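Local coordinates for angiopoietin-related protein 3 (Homo sapiens, PDB 6EUA) that raises plasma triglycerides by inhibiting lipoprotein lipase and, through its fibrinogen-like domain, mediates endothelial cell adhesion, at residues A139-K144 with H172-E177. Numbering follows the deposited sequence.
Sequences AIPENK and HDECGE
Residues 172-177 leave strand 169-171 and run beside the 139-144 loop at the surface of the fibrinogen-like domain. His172 CG lies anti to the backbone N (chi1 164°). The Lys144 chain, bent at chi2 (-95°), crosses the imidazole obliquely, with CD 3.6 Å from His172 CE1. Pro141 CB lies farther off, at the ring edge. A 2.7 Å hydrogen bond from Cys175 N to His172 O closes a type I turn. The turn sets Glu174 N above one face of the imidazole, offset toward its rim. The Glu174 side chain, extended beyond CG, slides past the proline ring, with OE1 3.4 Å from Pro141 CB. Glu174 OE2 lies 3.6 Å from Lys144 CE but 4.8 Å from Lys144 NZ, so no salt bridge forms. Cys175 turns away to its disulfide with Cys161. At Gly176 (phi 105°) a CB would jam against Cys175 O, so the backbone calls for glycine. Glu177 O touches Ala139 CB at 4.1 Å, while the carboxylate forms a salt bridge with Lys202. No hydrogen bond joins the segments, and buried His172 ND1 lacks a hydrogen-bond partner in the model. The contact therefore rests on van der Waals packing, probably helped by weak Lys144-Glu174 attraction.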
loop_
_atom_site.group_PDB
_atom_site.type_symbol
_atom_site.label_atom_id
_atom_site.label_comp_id
_atom_site.label_asym_id
_atom_site.label_seq_id
_atom_site.Cartn_x
_atom_site.Cartn_y
_atom_site.Cartn_z
ATOM N N ALA A 139 10.578 25.150 14.946
ATOM C CA ALA A 139 11.833 25.478 14.284
ATOM C C ALA A 139 11.662 26.363 13.058
ATOM O O ALA A 139 12.668 26.792 12.486
ATOM C CB ALA A 139 12.570 24.196 13.859
ATOM N N ILE A 140 10.433 26.635 12.632
ATOM C CA ILE A 140 10.159 27.407 11.423
ATOM C C ILE A 140 9.740 28.808 11.850
ATOM O O ILE A 140 8.951 28.950 12.798
ATOM C CB ILE A 140 9.083 26.712 10.568
ATOM C CG1 ILE A 140 9.474 25.255 10.308
ATOM C CG2 ILE A 140 8.855 27.443 9.250
ATOM C CD1 ILE A 140 8.321 24.356 9.892
ATOM N N PRO A 141 10.253 29.861 11.218
ATOM C CA PRO A 141 9.843 31.226 11.590
ATOM C C PRO A 141 8.341 31.422 11.435
ATOM O O PRO A 141 7.756 31.068 10.410
ATOM C CB PRO A 141 10.629 32.107 10.616
ATOM C CG PRO A 141 11.807 31.273 10.206
ATOM C CD PRO A 141 11.304 29.854 10.185
ATOM N N GLU A 142 7.717 31.994 12.463
ATOM C CA GLU A 142 6.284 32.252 12.450
ATOM C C GLU A 142 5.984 33.684 12.010
ATOM O O GLU A 142 6.801 34.593 12.165
ATOM C CB GLU A 142 5.674 32.018 13.831
ATOM C CG GLU A 142 5.823 30.620 14.381
ATOM C CD GLU A 142 5.150 30.466 15.740
ATOM O OE1 GLU A 142 3.964 30.859 15.859
ATOM O OE2 GLU A 142 5.811 29.974 16.688
ATOM N N ASN A 143 4.775 33.873 11.467
ATOM C CA ASN A 143 4.255 35.192 11.089
ATOM C C ASN A 143 5.119 35.875 10.033
ATOM O O ASN A 143 5.209 37.104 9.979
ATOM C CB ASN A 143 4.090 36.086 12.317
ATOM C CG ASN A 143 2.884 35.709 13.129
ATOM O OD1 ASN A 143 1.760 35.715 12.623
ATOM N ND2 ASN A 143 3.105 35.349 14.387
ATOM N N LYS A 144 5.767 35.069 9.199
ATOM C CA LYS A 144 6.630 35.539 8.129
ATOM C C LYS A 144 6.221 34.868 6.826
ATOM O O LYS A 144 5.761 33.720 6.816
ATOM C CB LYS A 144 8.108 35.231 8.424
ATOM C CG LYS A 144 8.557 35.614 9.829
ATOM C CD LYS A 144 9.191 36.978 9.844
ATOM C CE LYS A 144 9.410 37.474 11.271
ATOM N NZ LYS A 144 8.659 38.740 11.525
ATOM N N HIS A 172 12.986 31.917 4.819
ATOM C CA HIS A 172 13.066 33.347 5.063
ATOM C C HIS A 172 14.512 33.623 5.461
ATOM O O HIS A 172 15.273 32.696 5.745
ATOM C CB HIS A 172 12.064 33.764 6.148
ATOM C CG HIS A 172 12.309 35.116 6.741
ATOM N ND1 HIS A 172 12.191 35.352 8.093
ATOM C CD2 HIS A 172 12.576 36.313 6.172
ATOM C CE1 HIS A 172 12.431 36.626 8.338
ATOM N NE2 HIS A 172 12.679 37.230 7.190
ATOM N N ASP A 173 14.901 34.906 5.448
ATOM C CA ASP A 173 16.260 35.316 5.806
ATOM C C ASP A 173 16.749 34.700 7.112
ATOM O O ASP A 173 17.958 34.520 7.294
ATOM C CB ASP A 173 16.345 36.844 5.918
ATOM C CG ASP A 173 15.476 37.563 4.905
ATOM O OD1 ASP A 173 14.699 38.455 5.308
ATOM O OD2 ASP A 173 15.571 37.240 3.705
ATOM N N GLU A 174 15.834 34.406 8.045
ATOM C CA GLU A 174 16.215 33.785 9.310
ATOM C C GLU A 174 16.699 32.350 9.134
ATOM O O GLU A 174 17.429 31.849 9.995
ATOM C CB GLU A 174 15.047 33.818 10.294
ATOM C CG GLU A 174 14.564 35.217 10.632
ATOM C CD GLU A 174 13.370 35.217 11.576
ATOM O OE1 GLU A 174 12.975 34.129 12.054
ATOM O OE2 GLU A 174 12.819 36.309 11.830
ATOM N N CYS A 175 16.300 31.675 8.053
ATOM C CA CYS A 175 16.891 30.395 7.656
ATOM C C CYS A 175 16.569 29.363 8.728
ATOM O O CYS A 175 15.376 29.151 9.015
ATOM C CB CYS A 175 18.385 30.608 7.369
ATOM S SG CYS A 175 18.751 31.460 5.795
ATOM N N GLY A 176 17.552 28.704 9.323
ATOM C CA GLY A 176 17.335 27.732 10.370
ATOM C C GLY A 176 17.509 26.305 9.873
ATOM O O GLY A 176 17.440 26.009 8.676
ATOM N N GLU A 177 17.723 25.404 10.833
ATOM C CA GLU A 177 17.764 23.963 10.579
ATOM C C GLU A 177 16.349 23.427 10.761
ATOM O O GLU A 177 15.951 23.009 11.854
ATOM C CB GLU A 177 18.759 23.275 11.506
ATOM C CG GLU A 177 20.155 23.106 10.924
ATOM C CD GLU A 177 21.211 22.868 11.989
ATOM O OE1 GLU A 177 21.980 21.893 11.851
ATOM O OE2 GLU A 177 21.282 23.658 12.959
#